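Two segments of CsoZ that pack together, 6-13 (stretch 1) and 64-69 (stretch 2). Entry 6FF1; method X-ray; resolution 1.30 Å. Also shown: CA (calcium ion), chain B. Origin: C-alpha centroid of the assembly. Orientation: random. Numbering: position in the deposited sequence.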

ATOM      1  N   THR A   6       4.591   2.761   7.213  1.00 12.95           N
ATOM      2  CA  THR A   6       3.534   3.686   6.798  1.00 12.95           C
ATOM      3  C   THR A   6       4.013   4.364   5.551  1.00 12.62           C
ATOM      4  O   THR A   6       5.086   4.951   5.539  1.00 15.11           O
ATOM      5  CB  THR A   6       3.212   4.669   7.895  1.00 15.27           C
ATOM      6  OG1 THR A   6       2.847   3.960   9.078  1.00 20.31           O
ATOM      7  CG2 THR A   6       2.096   5.613   7.444  1.00 17.51           C
ATOM      8  N   ILE A   7       3.255   4.228   4.496  1.00 12.11           N
ATOM      9  CA  ILE A   7       3.533   4.811   3.202  1.00 11.64           C
ATOM     10  C   ILE A   7       2.593   5.979   3.014  1.00 11.58           C
ATOM     11  O   ILE A   7       1.357   5.803   3.165  1.00 13.21           O
ATOM     12  CB  ILE A   7       3.387   3.799   2.076  1.00 12.80           C
ATOM     13  CG1 ILE A   7       4.247   2.566   2.335  1.00 14.35           C
ATOM     14  CG2 ILE A   7       3.666   4.455   0.760  1.00 12.66           C
ATOM     15  CD1 ILE A   7       3.949   1.394   1.423  1.00 14.10           C
ATOM     16  N   TYR A   8       3.131   7.141   2.703  1.00 11.15           N
ATOM     17  CA  TYR A   8       2.337   8.359   2.626  1.00 11.80           C
ATOM     18  C   TYR A   8       2.005   8.648   1.191  1.00 11.63           C
ATOM     19  O   TYR A   8       2.835   9.057   0.400  1.00 12.84           O
ATOM     20  CB  TYR A   8       3.091   9.515   3.263  1.00 12.11           C
ATOM     21  CG  TYR A   8       3.276   9.333   4.737  1.00 12.64           C
ATOM     22  CD1 TYR A   8       4.315   8.525   5.234  1.00 14.45           C
ATOM     23  CD2 TYR A   8       2.402   9.921   5.644  1.00 13.41           C
ATOM     24  CE1 TYR A   8       4.468   8.343   6.596  1.00 17.31           C
ATOM     25  CE2 TYR A   8       2.608   9.748   7.003  1.00 16.14           C
ATOM     26  CZ  TYR A   8       3.629   8.955   7.458  1.00 16.90           C
ATOM     27  OH  TYR A   8       3.818   8.786   8.826  1.00 23.34           O
ATOM     28  N   THR A   9       0.784   8.306   0.822  1.00 13.53           N
ATOM     29  CA  THR A   9       0.345   8.424  -0.569  1.00 13.07           C
ATOM     30  C   THR A   9      -0.396   9.716  -0.803  1.00 12.90           C
ATOM     31  O   THR A   9      -0.857  10.370   0.143  1.00 14.44           O
ATOM     32  CB  THR A   9      -0.527   7.277  -1.027  1.00 13.14           C
ATOM     33  OG1 THR A   9      -1.832   7.399  -0.483  1.00 12.96           O
ATOM     34  CG2 THR A   9       0.082   5.944  -0.662  1.00 14.33           C
ATOM     35  N   ALA A  10      -0.596  10.024  -2.071  1.00 14.11           N
ATOM     36  CA  ALA A  10      -1.466  11.072  -2.538  1.00 15.08           C
ATOM     37  C   ALA A  10      -2.193  10.546  -3.754  1.00 16.13           C
ATOM     38  O   ALA A  10      -1.627   9.784  -4.563  1.00 16.73           O
ATOM     39  CB  ALA A  10      -0.642  12.304  -2.869  1.00 19.49           C
ATOM     40  N   GLY A  11      -3.428  11.004  -3.916  1.00 14.82           N
ATOM     41  CA  GLY A  11      -4.229  10.646  -5.056  1.00 15.32           C
ATOM     42  C   GLY A  11      -5.352   9.669  -4.859  1.00 13.51           C
ATOM     43  O   GLY A  11      -6.187   9.533  -5.729  1.00 16.60           O
ATOM     44  N   ILE A  12      -5.406   8.999  -3.713  1.00 12.33           N
ATOM     45  CA  ILE A  12      -6.431   8.042  -3.444  1.00 12.44           C
ATOM     46  C   ILE A  12      -7.626   8.836  -2.907  1.00 14.37           C
ATOM     47  O   ILE A  12      -7.531   9.518  -1.896  1.00 15.94           O
ATOM     48  CB  ILE A  12      -6.015   6.961  -2.451  1.00 12.54           C
ATOM     49  CG1 ILE A  12      -4.739   6.259  -2.908  1.00 12.46           C
ATOM     50  CG2 ILE A  12      -7.163   6.026  -2.181  1.00 14.46           C
ATOM     51  CD1 ILE A  12      -4.149   5.373  -1.808  1.00 14.76           C
ATOM     52  N   GLU A  13      -8.755   8.735  -3.607  1.00 11.18           N
ATOM     53  CA  GLU A  13      -9.897   9.583  -3.336  1.00 11.42           C
ATOM     54  C   GLU A  13     -11.201   8.869  -3.136  1.00 12.25           C
ATOM     55  O   GLU A  13     -12.072   9.474  -2.500  1.00 13.55           O
ATOM     56  CB  GLU A  13     -10.031  10.636  -4.418  1.00 11.71           C
ATOM     57  CG  GLU A  13      -8.872  11.593  -4.417  1.00 12.51           C
ATOM     58  CD  GLU A  13      -8.853  12.674  -5.452  1.00 12.96           C
ATOM     59  OE1 GLU A  13      -9.669  12.668  -6.357  1.00 13.89           O
ATOM     60  OE2 GLU A  13      -7.983  13.539  -5.373  1.00 15.24           O
ATOM     61  N   GLY A  64      -1.686   4.506 -10.216  1.00 16.44           N
ATOM     62  CA  GLY A  64      -1.803   5.871 -10.561  1.00 17.48           C
ATOM     63  C   GLY A  64      -1.616   6.871  -9.450  1.00 16.06           C
ATOM     64  O   GLY A  64      -1.914   8.048  -9.642  1.00 20.27           O
ATOM     65  N   TYR A  65      -1.168   6.401  -8.280  1.00 14.54           N
ATOM     66  CA  TYR A  65      -0.997   7.285  -7.151  1.00 12.69           C
ATOM     67  C   TYR A  65       0.462   7.687  -7.007  1.00 13.97           C
ATOM     68  O   TYR A  65       1.346   7.246  -7.746  1.00 15.73           O
ATOM     69  CB  TYR A  65      -1.521   6.580  -5.881  1.00 13.58           C
ATOM     70  CG  TYR A  65      -2.908   6.016  -6.121  1.00 12.64           C
ATOM     71  CD1 TYR A  65      -3.975   6.831  -6.500  1.00 13.41           C
ATOM     72  CD2 TYR A  65      -3.136   4.671  -6.057  1.00 12.95           C
ATOM     73  CE1 TYR A  65      -5.192   6.298  -6.821  1.00 13.70           C
ATOM     74  CE2 TYR A  65      -4.359   4.137  -6.320  1.00 13.11           C
ATOM     75  CZ  TYR A  65      -5.385   4.988  -6.693  1.00 13.71           C
ATOM     76  OH  TYR A  65      -6.590   4.424  -7.076  1.00 14.72           O
ATOM     77  N   LYS A  66       0.708   8.587  -6.091  1.00 13.67           N
ATOM     78  CA  LYS A  66       2.080   9.048  -5.771  1.00 14.19           C
ATOM     79  C   LYS A  66       2.353   8.825  -4.325  1.00 12.93           C
ATOM     80  O   LYS A  66       1.448   8.629  -3.523  1.00 14.07           O
ATOM     81  CB  LYS A  66       2.240  10.499  -6.145  1.00 16.90           C
ATOM     82  CG  LYS A  66       1.915  10.809  -7.574  1.00 19.31           C
ATOM     83  CD  LYS A  66       2.887  10.192  -8.536  1.00 20.02           C
ATOM     84  CE  LYS A  66       2.486  10.371 -10.009  1.00 28.69           C
ATOM     85  NZ  LYS A  66       2.425  11.819 -10.333  1.00 33.42           N
ATOM     86  N   ILE A  67       3.633   8.938  -3.987  1.00 12.69           N
ATOM     87  CA  ILE A  67       4.141   8.736  -2.676  1.00 12.28           C
ATOM     88  C   ILE A  67       5.023   9.904  -2.300  1.00 11.56           C
ATOM     89  O   ILE A  67       5.761  10.395  -3.138  1.00 13.49           O
ATOM     90  CB  ILE A  67       4.875   7.396  -2.524  1.00 12.81           C
ATOM     91  CG1 ILE A  67       3.890   6.252  -2.771  1.00 13.05           C
ATOM     92  CG2 ILE A  67       5.517   7.253  -1.166  1.00 14.44           C
ATOM     93  CD1 ILE A  67       4.581   4.913  -2.867  1.00 16.30           C
ATOM     94  N   VAL A  68       4.929  10.316  -1.076  1.00 11.28           N
ATOM     95  CA  VAL A  68       5.889  11.212  -0.475  1.00 11.86           C
ATOM     96  C   VAL A  68       6.972  10.359   0.135  1.00 12.16           C
ATOM     97  O   VAL A  68       6.724   9.611   1.050  1.00 14.04           O
ATOM     98  CB  VAL A  68       5.260  12.162   0.559  1.00 12.82           C
ATOM     99  CG1 VAL A  68       6.290  13.128   1.059  1.00 13.22           C
ATOM    100  CG2 VAL A  68       4.112  12.914  -0.047  1.00 14.79           C
ATOM    101  N   PHE A  69       8.194  10.568  -0.356  1.00 13.25           N
ATOM    102  CA  PHE A  69       9.351   9.877   0.172  1.00 15.85           C
ATOM    103  C   PHE A  69      10.126  10.688   1.206  1.00 18.69           C
ATOM    104  O   PHE A  69      10.997  10.121   1.857  1.00 22.20           O
ATOM    105  CB  PHE A  69      10.292   9.474  -0.971  1.00 15.38           C
ATOM    106  CG  PHE A  69       9.625   8.549  -1.995  1.00 15.05           C
ATOM    107  CD1 PHE A  69       9.311   7.254  -1.683  1.00 19.25           C
ATOM    108  CD2 PHE A  69       9.314   8.971  -3.255  1.00 16.71           C
ATOM    109  CE1 PHE A  69       8.679   6.436  -2.594  1.00 18.10           C
ATOM    110  CE2 PHE A  69       8.693   8.177  -4.177  1.00 17.90           C
ATOM    111  CZ  PHE A  69       8.400   6.882  -3.842  1.00 17.18           C
TER
HETATM  112 CA    CA B 101      -8.572  14.714  -7.352  1.00 12.59          CA
HETATM  113  O   HOH W   1       5.968   7.290   2.326  1.00 13.41           O
HETATM  114  O   HOH W   2      -6.439  15.668  -6.641  1.00 17.26           O

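This contact is a short antiparallel pairing of two β-strands, held by three backbone hydrogen bonds and backed by apolar side chains, with a tyrosine ring packed just beyond the strand end. The two stretches lie far apart in sequence but belong to one chain. Together they bury 405 Å² of surface.

The pairing is most regular at Ala10 and Lys66. Ala10 N donates to Lys66 O at 2.9 Å, and Lys66 N donates back to Ala10 O at 3.0 Å. The second bond is essentially straight, with an angle of 180° at the hydrogen. A third bond runs from Val68 N to Tyr8 O at 2.9 Å.

Between these sites Thr9 faces Ile67, a pair without mutual hydrogen bonds. Their backbones come closer here, with Thr9 CA 4.4 Å from Ile67 CA. Each CA also approaches a carbonyl oxygen of the other strand. Thr9 CA is 3.2 Å from Lys66 O, and Ile67 CA is 3.4 Å from Tyr8 O. Both are CA-H...O contacts, so each of these oxygens meets a CA-H as well as an amide.

A water extends the link beside Tyr8 and Val68. Water 1 accepts from Tyr8 N, its O 2.9 Å away, and the same water O donates to Val68 O at 2.8 Å. It thus bridges two backbone groups that are too far apart to bond directly.

Side chains leave the paired strands on two faces. Thr9 and Ile67 share one face. Near them, Ile7 CG2 touches Ile67 CD1 at 3.8 Å, an apolar contact that involves the buried Ile7. Thr9 OG1 is hydrogen-bonded elsewhere in the structure. Tyr8, Ala10, Lys66 and Val68 share the other, more exposed face. There Tyr8 CB lies 4.4 Å from Val68 CB, while the ends of the Tyr8 and Lys66 side chains lead away from the opposing stretch.

Beyond Ala10 and Lys66, the contact passes to the buried Tyr65. Its CA-to-CB bond points toward stretch 1. Ile12 CG1 sits over one face of the ring, 3.6 Å from the centroid of the Tyr65 ring and only 9° off the ring normal, as a CH-pi contact. Gly11 C lies 3.6 Å from Tyr65 CD1. A CB at Gly11 would come within 3.3 Å of Tyr65 CD1, which is tight. The backbone angles of Gly11 call for glycine on their own, since a CB would also jam against the carbonyl oxygen of Ala10.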